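Local coordinates for protein esterase (Thermotoga maritima, PDB 3DOH) that acts as a thermostable esterase that hydrolyses carboxylic esters and joins an immunoglobulin-like domain to an alpha/beta-hydrolase domain, at residues T57-Y62 and V82-T87; F288-P293 and E373-Q378; D319-V324 and D357-W362; D143-T148 and L162-D167. One frame throughout, in Å; residues are numbered along the deposited sequence.

How the contacts relate
Contact 1 lies in the immunoglobulin-like domain. Contacts 2, 3 and 4 belong to the alpha/beta-hydrolase part. Contact 3 holds H359 and D319 of a probable Ser-His-Asp triad, with a sulfate ion bound to the histidine. Contacts 2 and 4 reach the same mixed sheet, contact 4 at an outermost strand of this chain and contact 2 further in; their centres are 21 Å apart. Contact 2 is the closest neighbour of contact 3, at about 8 Å between nearest atoms. Contact 1 stays about 14 Å from contact 3 by nearest atoms. Contacts 1 and 4 both touch a second subunit, and contact 3 touches a third.

Contact 1: T57-Y62 and V82-T87; sequences TITKVY and VLELST
Y62 lays one face of its ring over V82. The two side chains run side by side in the same direction. V82 CB sits 3.8 Å from the Y62 ring centroid, displaced toward the rim, and V82 CG1 touches Y62 CZ at 3.4 Å. Y62 CG stands between the backbone N and the carbonyl carbon (chi1 60°), and from there the ring lies alongside V82. Y62 OH is hydrogen-bonded to L69 O. V61 and L83 also lie side by side, but on the other face of the sheet, with V61 CG2 3.7 Å from L83 CD2. Further along that face I58 CG1 meets L85 CD2 at 3.7 Å. I58 and L83 touch F43 and V45 of strand 43-48. Strands 53-64 and 80-85 are antiparallel neighbours in the sheet of the immunoglobulin-like domain. The ladder is interrupted by a beta bulge, where T59 and K60 together face E84. T59 N donates to E84 O at 2.8 Å, and E84 N donates to K60 O at 3.0 Å. Beyond the bulge a regular pair follows, in which Y62 and V82 exchange two backbone bonds. At the other end S86 N donates to T57 O at 2.8 Å.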
loop_
_atom_site.group_PDB
_atom_site.type_symbol
_atom_site.label_atom_id
_atom_site.label_comp_id
_atom_site.label_asym_id
_atom_site.label_seq_id
_atom_site.Cartn_x
_atom_site.Cartn_y
_atom_site.Cartn_z
ATOM N N THR A 57 -16.428 9.952 -10.191
ATOM C CA THR A 57 -16.184 10.296 -8.825
ATOM C C THR A 57 -16.329 11.790 -8.575
ATOM O O THR A 57 -15.586 12.590 -9.154
ATOM C CB THR A 57 -14.888 9.719 -8.233
ATOM O OG1 THR A 57 -14.201 10.770 -7.574
ATOM C CG2 THR A 57 -13.976 9.025 -9.235
ATOM N N ILE A 58 -17.318 12.146 -7.731
ATOM C CA ILE A 58 -17.622 13.547 -7.361
ATOM C C ILE A 58 -16.589 14.087 -6.357
ATOM O O ILE A 58 -16.529 13.637 -5.238
ATOM C CB ILE A 58 -19.067 13.689 -6.793
ATOM C CG1 ILE A 58 -20.090 13.166 -7.797
ATOM C CG2 ILE A 58 -19.392 15.118 -6.559
ATOM C CD1 ILE A 58 -21.353 12.535 -7.180
ATOM N N THR A 59 -15.769 15.050 -6.747
ATOM C CA THR A 59 -14.682 15.477 -5.862
ATOM C C THR A 59 -15.009 16.668 -4.920
ATOM O O THR A 59 -14.449 16.751 -3.822
ATOM C CB THR A 59 -13.397 15.782 -6.653
ATOM O OG1 THR A 59 -13.714 16.655 -7.740
ATOM C CG2 THR A 59 -12.824 14.527 -7.226
ATOM N N LYS A 60 -15.870 17.595 -5.360
ATOM C CA LYS A 60 -16.399 18.657 -4.478
ATOM C C LYS A 60 -17.851 18.959 -4.875
ATOM O O LYS A 60 -18.183 18.837 -6.047
ATOM C CB LYS A 60 -15.577 19.970 -4.552
ATOM C CG LYS A 60 -14.061 19.889 -4.935
ATOM C CD LYS A 60 -13.092 19.475 -3.781
ATOM C CE LYS A 60 -11.738 20.230 -3.850
ATOM N NZ LYS A 60 -11.281 20.631 -5.263
ATOM N N VAL A 61 -18.711 19.326 -3.918
ATOM C CA VAL A 61 -20.036 19.940 -4.218
ATOM C C VAL A 61 -20.106 21.401 -3.760
ATOM O O VAL A 61 -19.598 21.730 -2.692
ATOM C CB VAL A 61 -21.232 19.205 -3.551
ATOM C CG1 VAL A 61 -22.549 19.791 -4.059
ATOM C CG2 VAL A 61 -21.213 17.750 -3.848
ATOM N N TYR A 62 -20.750 22.258 -4.552
ATOM C CA TYR A 62 -21.011 23.662 -4.155
ATOM C C TYR A 62 -22.209 24.323 -4.888
ATOM O O TYR A 62 -22.782 23.760 -5.824
ATOM C CB TYR A 62 -19.731 24.532 -4.250
ATOM C CG TYR A 62 -19.108 24.604 -5.643
ATOM C CD1 TYR A 62 -18.116 23.692 -6.041
ATOM C CD2 TYR A 62 -19.522 25.562 -6.554
ATOM C CE1 TYR A 62 -17.556 23.736 -7.312
ATOM C CE2 TYR A 62 -18.973 25.618 -7.828
ATOM C CZ TYR A 62 -17.988 24.708 -8.203
ATOM O OH TYR A 62 -17.475 24.765 -9.475
ATOM N N VAL A 82 -23.436 22.518 -8.268
ATOM C CA VAL A 82 -22.327 22.011 -9.019
ATOM C C VAL A 82 -21.734 20.794 -8.350
ATOM O O VAL A 82 -21.387 20.814 -7.172
ATOM C CB VAL A 82 -21.212 23.065 -9.159
ATOM C CG1 VAL A 82 -19.911 22.436 -9.792
ATOM C CG2 VAL A 82 -21.691 24.218 -10.006
ATOM N N LEU A 83 -21.601 19.743 -9.140
ATOM C CA LEU A 83 -20.938 18.534 -8.721
ATOM C C LEU A 83 -19.717 18.441 -9.593
ATOM O O LEU A 83 -19.840 18.216 -10.791
ATOM C CB LEU A 83 -21.828 17.328 -9.039
ATOM C CG LEU A 83 -23.236 17.259 -8.447
ATOM C CD1 LEU A 83 -23.866 15.996 -8.916
ATOM C CD2 LEU A 83 -23.194 17.323 -6.924
ATOM N N GLU A 84 -18.537 18.627 -9.030
ATOM C CA GLU A 84 -17.337 18.522 -9.824
ATOM C C GLU A 84 -16.889 17.061 -9.905
ATOM O O GLU A 84 -17.049 16.294 -8.967
ATOM C CB GLU A 84 -16.293 19.490 -9.262
ATOM C CG GLU A 84 -14.926 18.897 -9.002
ATOM C CD GLU A 84 -13.797 19.852 -9.343
ATOM O OE1 GLU A 84 -13.992 21.096 -9.232
ATOM O OE2 GLU A 84 -12.723 19.341 -9.752
ATOM N N LEU A 85 -16.339 16.660 -11.037
ATOM C CA LEU A 85 -15.968 15.249 -11.259
ATOM C C LEU A 85 -14.465 15.017 -11.505
ATOM O O LEU A 85 -13.813 15.816 -12.156
ATOM C CB LEU A 85 -16.792 14.674 -12.417
ATOM C CG LEU A 85 -18.290 15.015 -12.375
ATOM C CD1 LEU A 85 -18.886 14.588 -13.691
ATOM C CD2 LEU A 85 -19.031 14.353 -11.188
ATOM N N SER A 86 -13.922 13.917 -10.996
ATOM C CA SER A 86 -12.513 13.654 -11.201
ATOM C C SER A 86 -12.226 13.575 -12.654
ATOM O O SER A 86 -12.803 12.780 -13.357
ATOM C CB SER A 86 -12.013 12.352 -10.541
ATOM O OG SER A 86 -10.593 12.216 -10.762
ATOM N N THR A 87 -11.295 14.386 -13.101
ATOM C CA THR A 87 -10.852 14.294 -14.481
ATOM C C THR A 87 -9.985 13.066 -14.733
ATOM O O THR A 87 -9.577 12.858 -15.834
ATOM C CB THR A 87 -10.162 15.596 -14.945
ATOM O OG1 THR A 87 -8.883 15.272 -15.513
ATOM C CG2 THR A 87 -9.921 16.547 -13.763
#

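Contact 2: F288-P293 and E373-Q378; sequences FAAAIP and EWLFEQ
W374 brings the six-membered end of its indole to A291 and I292. Its CG is anti to the backbone N (chi1 170°), which starts the ring off toward the strand. I292 CG1 lies at the ring edge, 4.0 Å from W374 CZ3, and the two side chains slide past each other in opposite directions. A291 O is also at that edge. W312 meets the indole edge-to-face. L375 follows with a single methyl, CD1, that touches two residues of the strand. L375 CD1 is 3.9 Å from A290 CB and 3.9 Å from I292 CD1. The L375 and I292 side chains meet at a slant. Past the helix, Q378 sets its CB and CG against the methyl of A290, with Q378 CB 3.7 Å from A290 CB. The Q378 chain then bends (chi2 -51°), and its NE2 comes above one face of the W374 indole, toward the rim. The same NE2 donates to the backbone O of W374 at 3.1 Å, tilted 27° from the carbonyl plane. This bond ties the residue back to the last turn of the helix. A290 and I292 turn toward helix 369-376, while A291 turns the other way and touches T277 of helix 272-283. A strand packed between helices in this way is characteristic of the layered alpha/beta/alpha core of the alpha/beta-hydrolase fold.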
loop_
_atom_site.group_PDB
_atom_site.type_symbol
_atom_site.label_atom_id
_atom_site.label_comp_id
_atom_site.label_asym_id
_atom_site.label_seq_id
_atom_site.Cartn_x
_atom_site.Cartn_y
_atom_site.Cartn_z
ATOM N N PHE A 288 1.381 33.791 -43.853
ATOM C CA PHE A 288 1.470 33.580 -42.406
ATOM C C PHE A 288 2.628 34.299 -41.721
ATOM O O PHE A 288 3.714 34.407 -42.266
ATOM C CB PHE A 288 1.499 32.086 -42.109
ATOM C CG PHE A 288 0.360 31.312 -42.748
ATOM C CD1 PHE A 288 -0.907 31.309 -42.171
ATOM C CD2 PHE A 288 0.572 30.564 -43.900
ATOM C CE1 PHE A 288 -1.948 30.587 -42.740
ATOM C CE2 PHE A 288 -0.459 29.837 -44.485
ATOM C CZ PHE A 288 -1.721 29.855 -43.911
ATOM N N ALA A 289 2.361 34.815 -40.528
ATOM C CA ALA A 289 3.361 35.528 -39.717
ATOM C C ALA A 289 4.321 34.573 -38.935
ATOM O O ALA A 289 5.496 34.900 -38.733
ATOM C CB ALA A 289 2.661 36.468 -38.752
ATOM N N ALA A 290 3.790 33.426 -38.520
ATOM C CA ALA A 290 4.546 32.443 -37.759
ATOM C C ALA A 290 3.761 31.138 -37.643
ATOM O O ALA A 290 2.531 31.135 -37.669
ATOM C CB ALA A 290 4.882 32.985 -36.379
ATOM N N ALA A 291 4.486 30.032 -37.517
ATOM C CA ALA A 291 3.903 28.711 -37.564
ATOM C C ALA A 291 4.399 27.888 -36.380
ATOM O O ALA A 291 5.554 28.040 -35.970
ATOM C CB ALA A 291 4.309 28.055 -38.843
ATOM N N ILE A 292 3.545 27.034 -35.819
ATOM C CA ILE A 292 3.976 25.981 -34.880
ATOM C C ILE A 292 3.482 24.625 -35.419
ATOM O O ILE A 292 2.342 24.207 -35.143
ATOM C CB ILE A 292 3.475 26.233 -33.428
ATOM C CG1 ILE A 292 3.906 27.619 -32.950
ATOM C CG2 ILE A 292 3.881 25.097 -32.466
ATOM C CD1 ILE A 292 3.153 28.113 -31.674
ATOM N N PRO A 293 4.309 23.951 -36.224
ATOM C CA PRO A 293 4.077 22.587 -36.678
ATOM C C PRO A 293 4.529 21.477 -35.719
ATOM O O PRO A 293 5.738 21.272 -35.518
ATOM C CB PRO A 293 4.902 22.518 -37.945
ATOM C CG PRO A 293 6.007 23.467 -37.727
ATOM C CD PRO A 293 5.500 24.543 -36.841
ATOM N N GLU A 373 3.232 32.814 -25.899
ATOM C CA GLU A 373 3.678 34.203 -25.844
ATOM C C GLU A 373 4.491 34.519 -27.071
ATOM O O GLU A 373 4.282 35.578 -27.711
ATOM C CB GLU A 373 4.505 34.461 -24.587
ATOM C CG GLU A 373 3.660 34.800 -23.348
ATOM C CD GLU A 373 2.653 35.922 -23.624
ATOM O OE1 GLU A 373 1.430 35.632 -23.600
ATOM O OE2 GLU A 373 3.083 37.079 -23.899
ATOM N N TRP A 374 5.409 33.597 -27.411
ATOM C CA TRP A 374 6.276 33.770 -28.543
ATOM C C TRP A 374 5.481 33.952 -29.837
ATOM O O TRP A 374 5.846 34.751 -30.698
ATOM C CB TRP A 374 7.192 32.568 -28.662
ATOM C CG TRP A 374 7.980 32.547 -29.959
ATOM C CD1 TRP A 374 9.198 33.146 -30.190
ATOM C CD2 TRP A 374 7.611 31.901 -31.210
ATOM N NE1 TRP A 374 9.607 32.886 -31.481
ATOM C CE2 TRP A 374 8.659 32.129 -32.124
ATOM C CE3 TRP A 374 6.526 31.116 -31.623
ATOM C CZ2 TRP A 374 8.628 31.634 -33.444
ATOM C CZ3 TRP A 374 6.506 30.624 -32.946
ATOM C CH2 TRP A 374 7.542 30.893 -33.829
ATOM N N LEU A 375 4.384 33.214 -29.994
ATOM C CA LEU A 375 3.694 33.276 -31.274
ATOM C C LEU A 375 3.181 34.690 -31.409
ATOM O O LEU A 375 3.328 35.300 -32.472
ATOM C CB LEU A 375 2.581 32.248 -31.376
ATOM C CG LEU A 375 1.754 32.125 -32.665
ATOM C CD1 LEU A 375 2.493 31.320 -33.719
ATOM C CD2 LEU A 375 0.487 31.426 -32.310
ATOM N N PHE A 376 2.662 35.226 -30.303
ATOM C CA PHE A 376 2.090 36.570 -30.322
ATOM C C PHE A 376 3.073 37.728 -30.507
ATOM O O PHE A 376 2.658 38.824 -30.890
ATOM C CB PHE A 376 1.089 36.828 -29.171
ATOM C CG PHE A 376 -0.189 36.101 -29.361
ATOM C CD1 PHE A 376 -1.008 36.392 -30.442
ATOM C CD2 PHE A 376 -0.557 35.078 -28.514
ATOM C CE1 PHE A 376 -2.193 35.697 -30.659
ATOM C CE2 PHE A 376 -1.756 34.375 -28.744
ATOM C CZ PHE A 376 -2.562 34.684 -29.828
ATOM N N GLU A 377 4.356 37.521 -30.253
ATOM C CA GLU A 377 5.282 38.612 -30.578
ATOM C C GLU A 377 5.711 38.579 -32.050
ATOM O O GLU A 377 6.559 39.370 -32.475
ATOM C CB GLU A 377 6.435 38.716 -29.593
ATOM C CG GLU A 377 6.841 37.372 -29.016
ATOM C CD GLU A 377 7.600 37.473 -27.684
ATOM O OE1 GLU A 377 8.794 37.067 -27.620
ATOM O OE2 GLU A 377 6.995 37.956 -26.702
ATOM N N GLN A 378 5.109 37.697 -32.857
ATOM C CA GLN A 378 5.470 37.672 -34.284
ATOM C C GLN A 378 4.512 38.493 -35.152
ATOM O O GLN A 378 3.374 38.754 -34.753
ATOM C CB GLN A 378 5.618 36.261 -34.814
ATOM C CG GLN A 378 6.488 35.341 -33.995
ATOM C CD GLN A 378 7.881 35.879 -33.630
ATOM O OE1 GLN A 378 8.607 36.454 -34.453
ATOM N NE2 GLN A 378 8.256 35.659 -32.387
#

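Contact 3: D319-V324 and D357-W362; sequences DPVVPV and DPHGSW. With SO4 (sulfate ion), chain C.
H359 is bound at both ring nitrogens, by D319 on one side and by a sulfate ion on the other. D319 CG and H359 CG are both anti to their backbone N (chi1 179° in H359), and the side chains lie side by side. H359 ND1 donates to D319 OD2 at 2.7 Å in a nearly straight bond. The oxygen lies in the ring plane. The N-H meets it on the syn side but 31° out of the carboxylate plane, and the two planes are 50° apart. H359 NE2 donates to O4 of the sulfate at 2.6 Å. The ion, probably from the crystallisation liquor, is also hydrogen-bonded to A183 N and S271 OG. V321 crosses the ring at about a right angle, its CB 3.7 Å from the H359 ring centroid. On the opposite face W362 CZ3 lies toward the rim. S271, hydrogen-bonded to H359 NE2, lies in a GxSxG sequence that is probably the nucleophile elbow. The arrangement is consistent with the Ser-His-Asp catalytic triad of alpha/beta hydrolases. D319 OD1 is held by two backbone donors, V321 N at 2.7 Å in an Asx turn and V322 N at 2.9 Å in an Asx motif, the latter from above the carboxylate plane. A type I turn from D357 to G360 is closed by G360 N to D357 O. H359 N also donates to D357 OD1 at 2.8 Å, an Asx turn. A water donates to D319 OD2 and P358 O and accepts from S361 OG. P320 O is hydrogen-bonded to S72 OG of a third subunit.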
loop_
_atom_site.group_PDB
_atom_site.type_symbol
_atom_site.label_atom_id
_atom_site.label_comp_id
_atom_site.label_asym_id
_atom_site.label_seq_id
_atom_site.Cartn_x
_atom_site.Cartn_y
_atom_site.Cartn_z
ATOM N N ASP A 319 8.393 9.363 -30.931
ATOM C CA ASP A 319 7.078 9.275 -31.601
ATOM C C ASP A 319 7.079 8.026 -32.510
ATOM O O ASP A 319 7.862 7.966 -33.445
ATOM C CB ASP A 319 6.761 10.559 -32.395
ATOM C CG ASP A 319 5.390 10.517 -33.118
ATOM O OD1 ASP A 319 4.814 9.432 -33.372
ATOM O OD2 ASP A 319 4.891 11.600 -33.479
ATOM N N PRO A 320 6.219 7.025 -32.220
ATOM C CA PRO A 320 6.196 5.797 -33.002
ATOM C C PRO A 320 5.304 5.856 -34.255
ATOM O O PRO A 320 5.268 4.893 -35.033
ATOM C CB PRO A 320 5.600 4.793 -32.026
ATOM C CG PRO A 320 4.619 5.590 -31.256
ATOM C CD PRO A 320 5.207 6.996 -31.146
ATOM N N VAL A 321 4.572 6.954 -34.421
ATOM C CA VAL A 321 3.665 7.149 -35.560
ATOM C C VAL A 321 4.351 8.009 -36.651
ATOM O O VAL A 321 4.356 7.627 -37.824
ATOM C CB VAL A 321 2.328 7.868 -35.109
ATOM C CG1 VAL A 321 1.405 8.192 -36.308
ATOM C CG2 VAL A 321 1.620 7.062 -34.035
ATOM N N VAL A 322 4.908 9.159 -36.237
ATOM C CA VAL A 322 5.562 10.089 -37.119
ATOM C C VAL A 322 7.009 10.270 -36.663
ATOM O O VAL A 322 7.274 10.980 -35.697
ATOM C CB VAL A 322 4.863 11.459 -37.113
ATOM C CG1 VAL A 322 5.677 12.486 -37.925
ATOM C CG2 VAL A 322 3.391 11.352 -37.649
ATOM N N PRO A 323 7.961 9.624 -37.369
ATOM C CA PRO A 323 9.392 9.594 -37.009
ATOM C C PRO A 323 9.859 11.012 -36.695
ATOM O O PRO A 323 9.464 11.953 -37.403
ATOM C CB PRO A 323 10.075 9.131 -38.303
ATOM C CG PRO A 323 9.020 8.570 -39.189
ATOM C CD PRO A 323 7.664 8.904 -38.623
ATOM N N VAL A 324 10.664 11.189 -35.651
ATOM C CA VAL A 324 11.056 12.547 -35.224
ATOM C C VAL A 324 11.957 13.166 -36.308
ATOM O O VAL A 324 12.069 14.409 -36.438
ATOM C CB VAL A 324 11.753 12.517 -33.829
ATOM C CG1 VAL A 324 13.023 11.634 -33.859
ATOM C CG2 VAL A 324 12.086 13.911 -33.312
ATOM N N ASP A 357 0.857 9.127 -24.468
ATOM C CA ASP A 357 1.326 8.447 -25.662
ATOM C C ASP A 357 2.413 9.347 -26.341
ATOM O O ASP A 357 2.168 10.549 -26.517
ATOM C CB ASP A 357 0.113 8.246 -26.577
ATOM C CG ASP A 357 0.457 7.492 -27.876
ATOM O OD1 ASP A 357 1.309 7.990 -28.688
ATOM O OD2 ASP A 357 -0.141 6.389 -28.066
ATOM N N PRO A 358 3.617 8.796 -26.699
ATOM C CA PRO A 358 4.607 9.764 -27.239
ATOM C C PRO A 358 4.209 10.432 -28.565
ATOM O O PRO A 358 4.838 11.372 -28.962
ATOM C CB PRO A 358 5.936 8.957 -27.355
ATOM C CG PRO A 358 5.610 7.579 -27.155
ATOM C CD PRO A 358 4.167 7.428 -26.649
ATOM N N HIS A 359 3.187 9.961 -29.244
ATOM C CA HIS A 359 2.766 10.661 -30.446
ATOM C C HIS A 359 2.075 12.010 -30.112
ATOM O O HIS A 359 2.247 13.000 -30.854
ATOM C CB HIS A 359 1.904 9.772 -31.353
ATOM C CG HIS A 359 1.423 10.465 -32.584
ATOM N ND1 HIS A 359 2.251 11.230 -33.373
ATOM C CD2 HIS A 359 0.200 10.522 -33.161
ATOM C CE1 HIS A 359 1.558 11.737 -34.383
ATOM N NE2 HIS A 359 0.313 11.315 -34.280
ATOM N N GLY A 360 1.356 12.062 -28.989
ATOM C CA GLY A 360 0.659 13.269 -28.566
ATOM C C GLY A 360 1.488 14.463 -28.124
ATOM O O GLY A 360 1.123 15.160 -27.182
ATOM N N SER A 361 2.581 14.756 -28.808
ATOM C CA SER A 361 3.458 15.823 -28.349
ATOM C C SER A 361 2.780 17.181 -28.382
ATOM O O SER A 361 3.357 18.180 -27.935
ATOM C CB SER A 361 4.783 15.842 -29.112
ATOM O OG SER A 361 4.584 15.711 -30.504
ATOM N N TRP A 362 1.561 17.235 -28.919
ATOM C CA TRP A 362 0.834 18.504 -28.961
ATOM C C TRP A 362 0.373 18.893 -27.545
ATOM O O TRP A 362 0.164 20.083 -27.234
ATOM C CB TRP A 362 -0.332 18.411 -29.921
ATOM C CG TRP A 362 -1.232 17.201 -29.715
ATOM C CD1 TRP A 362 -2.288 17.094 -28.830
ATOM C CD2 TRP A 362 -1.174 15.943 -30.418
ATOM N NE1 TRP A 362 -2.875 15.838 -28.939
ATOM C CE2 TRP A 362 -2.217 15.120 -29.907
ATOM C CE3 TRP A 362 -0.355 15.436 -31.429
ATOM C CZ2 TRP A 362 -2.454 13.813 -30.379
ATOM C CZ3 TRP A 362 -0.593 14.118 -31.902
ATOM C CH2 TRP A 362 -1.646 13.336 -31.381
HETATM S S SO4 C . -3.385 11.984 -35.721
HETATM O O1 SO4 C . -4.003 10.680 -35.970
HETATM O O2 SO4 C . -4.309 12.733 -34.821
HETATM O O3 SO4 C . -3.126 12.641 -37.024
HETATM O O4 SO4 C . -2.103 11.804 -35.073
HETATM O O HOH W 1 5.735 13.482 -31.162
#

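Contact 4: D143-T148 and L162-D167; sequences DFLAFT and LFVPKD
F163 places its CB squarely over the centre of the F144 ring, 3.8 Å from the ring centroid, as a CH-pi contact. The F163 ring is set obliquely to it. The two ring planes are 51° apart and the centroids 5.8 Å apart. F163 CG is anti to the backbone N (chi1 177°), and the side chain runs across F144 at about a right angle. V216 of strand 215-219 and A204 touch both phenylalanines. D143 closes the edge of the F163 ring with its CB, 3.8 Å from F163 CE1. The other face of the sheet carries L145 and L162. Here the side-chain distances are longer. L145 CD1 is 4.3 Å from V164 CG2, and F147 CE2 is 4.3 Å from L162 CD2. L162 also rests on Y258. Outward from these side chains comes the backbone pairing. L162 N donates to L145 O at 3.0 Å with an N-H...O angle of 159°, in the carbonyl plane. The return bond from L145 N to L162 O is weak and strongly bent. F144 CA also comes to 3.3 Å from L162 O in a CA-H...O contact. F144 O takes a hydrogen bond from R161 NH2. Beyond F163 the second segment leaves the strand, and D167 O is hydrogen-bonded to K332 NZ of a second subunit. The two segments form the open end of a beta hairpin made by strands 144-150 and 157-163. This hairpin forms the antiparallel edge of the mixed sheet, as in the first strands of the alpha/beta-hydrolase fold.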
loop_
_atom_site.group_PDB
_atom_site.type_symbol
_atom_site.label_atom_id
_atom_site.label_comp_id
_atom_site.label_asym_id
_atom_site.label_seq_id
_atom_site.Cartn_x
_atom_site.Cartn_y
_atom_site.Cartn_z
ATOM N N ASP A 143 -18.129 29.067 -27.497
ATOM C CA ASP A 143 -17.843 30.413 -28.033
ATOM C C ASP A 143 -17.412 30.471 -29.487
ATOM O O ASP A 143 -17.268 31.569 -30.026
ATOM C CB ASP A 143 -16.780 31.161 -27.227
ATOM C CG ASP A 143 -17.098 31.216 -25.768
ATOM O OD1 ASP A 143 -18.192 31.708 -25.428
ATOM O OD2 ASP A 143 -16.252 30.763 -24.954
ATOM N N PHE A 144 -17.144 29.315 -30.086
ATOM C CA PHE A 144 -16.749 29.194 -31.487
ATOM C C PHE A 144 -18.023 28.972 -32.244
ATOM O O PHE A 144 -18.642 27.903 -32.138
ATOM C CB PHE A 144 -15.898 27.927 -31.741
ATOM C CG PHE A 144 -14.482 28.019 -31.281
ATOM C CD1 PHE A 144 -14.176 28.182 -29.923
ATOM C CD2 PHE A 144 -13.437 27.922 -32.205
ATOM C CE1 PHE A 144 -12.876 28.285 -29.479
ATOM C CE2 PHE A 144 -12.088 28.012 -31.772
ATOM C CZ PHE A 144 -11.815 28.183 -30.391
ATOM N N LEU A 145 -18.408 29.967 -33.015
ATOM C CA LEU A 145 -19.469 29.839 -34.009
ATOM C C LEU A 145 -19.182 28.731 -35.004
ATOM O O LEU A 145 -18.033 28.480 -35.354
ATOM C CB LEU A 145 -19.582 31.161 -34.759
ATOM C CG LEU A 145 -19.895 32.343 -33.856
ATOM C CD1 LEU A 145 -19.532 33.637 -34.529
ATOM C CD2 LEU A 145 -21.367 32.253 -33.461
ATOM N N ALA A 146 -20.237 28.062 -35.446
ATOM C CA ALA A 146 -20.128 27.017 -36.468
ATOM C C ALA A 146 -20.507 27.589 -37.825
ATOM O O ALA A 146 -21.454 28.356 -37.935
ATOM C CB ALA A 146 -21.007 25.831 -36.119
ATOM N N PHE A 147 -19.734 27.248 -38.842
ATOM C CA PHE A 147 -19.999 27.677 -40.200
ATOM C C PHE A 147 -19.610 26.521 -41.095
ATOM O O PHE A 147 -18.872 25.630 -40.663
ATOM C CB PHE A 147 -19.165 28.923 -40.546
ATOM C CG PHE A 147 -19.620 30.171 -39.851
ATOM C CD1 PHE A 147 -20.878 30.717 -40.107
ATOM C CD2 PHE A 147 -18.796 30.814 -38.931
ATOM C CE1 PHE A 147 -21.296 31.905 -39.445
ATOM C CE2 PHE A 147 -19.203 31.990 -38.260
ATOM C CZ PHE A 147 -20.436 32.535 -38.520
ATOM N N THR A 148 -20.117 26.521 -42.327
ATOM C CA THR A 148 -19.632 25.628 -43.405
ATOM C C THR A 148 -19.285 26.506 -44.578
ATOM O O THR A 148 -19.964 27.501 -44.797
ATOM C CB THR A 148 -20.710 24.694 -43.890
ATOM O OG1 THR A 148 -21.472 24.260 -42.766
ATOM C CG2 THR A 148 -20.096 23.501 -44.520
ATOM N N LEU A 162 -15.111 29.091 -35.649
ATOM C CA LEU A 162 -14.376 30.349 -35.587
ATOM C C LEU A 162 -14.656 31.066 -34.281
ATOM O O LEU A 162 -15.806 31.244 -33.936
ATOM C CB LEU A 162 -14.817 31.253 -36.740
ATOM C CG LEU A 162 -14.360 32.716 -36.721
ATOM C CD1 LEU A 162 -12.938 32.852 -37.273
ATOM C CD2 LEU A 162 -15.316 33.556 -37.547
ATOM N N PHE A 163 -13.615 31.482 -33.571
ATOM C CA PHE A 163 -13.761 32.294 -32.334
ATOM C C PHE A 163 -13.597 33.758 -32.694
ATOM O O PHE A 163 -12.625 34.147 -33.302
ATOM C CB PHE A 163 -12.701 31.894 -31.278
ATOM C CG PHE A 163 -12.717 32.715 -29.975
ATOM C CD1 PHE A 163 -13.483 32.292 -28.859
ATOM C CD2 PHE A 163 -11.889 33.836 -29.825
ATOM C CE1 PHE A 163 -13.443 32.993 -27.607
ATOM C CE2 PHE A 163 -11.849 34.568 -28.597
ATOM C CZ PHE A 163 -12.641 34.137 -27.482
ATOM N N VAL A 164 -14.548 34.572 -32.305
ATOM C CA VAL A 164 -14.452 36.003 -32.513
ATOM C C VAL A 164 -14.227 36.677 -31.143
ATOM O O VAL A 164 -14.961 36.411 -30.219
ATOM C CB VAL A 164 -15.773 36.495 -33.202
ATOM C CG1 VAL A 164 -15.882 38.033 -33.261
ATOM C CG2 VAL A 164 -15.907 35.862 -34.610
ATOM N N PRO A 165 -13.202 37.547 -31.011
ATOM C CA PRO A 165 -12.959 38.161 -29.681
ATOM C C PRO A 165 -14.158 38.999 -29.189
ATOM O O PRO A 165 -14.971 39.438 -29.992
ATOM C CB PRO A 165 -11.715 39.044 -29.888
ATOM C CG PRO A 165 -11.345 38.968 -31.360
ATOM C CD PRO A 165 -12.265 38.014 -32.057
ATOM N N LYS A 166 -14.266 39.190 -27.878
ATOM C CA LYS A 166 -15.347 39.977 -27.314
ATOM C C LYS A 166 -14.859 41.206 -26.569
ATOM O O LYS A 166 -13.783 41.191 -25.956
ATOM C CB LYS A 166 -16.217 39.130 -26.381
ATOM C CG LYS A 166 -15.468 38.032 -25.567
ATOM C CD LYS A 166 -15.938 37.933 -24.090
ATOM C CE LYS A 166 -17.440 38.231 -23.928
ATOM N NZ LYS A 166 -17.957 38.099 -22.487
ATOM N N ASP A 167 -15.699 42.245 -26.613
ATOM C CA ASP A 167 -15.505 43.553 -25.967
ATOM C C ASP A 167 -14.222 44.133 -26.437
ATOM O O ASP A 167 -13.424 44.630 -25.654
ATOM C CB ASP A 167 -15.466 43.486 -24.440
ATOM C CG ASP A 167 -16.680 42.821 -23.847
ATOM O OD1 ASP A 167 -17.549 42.324 -24.610
ATOM O OD2 ASP A 167 -16.754 42.789 -22.593
#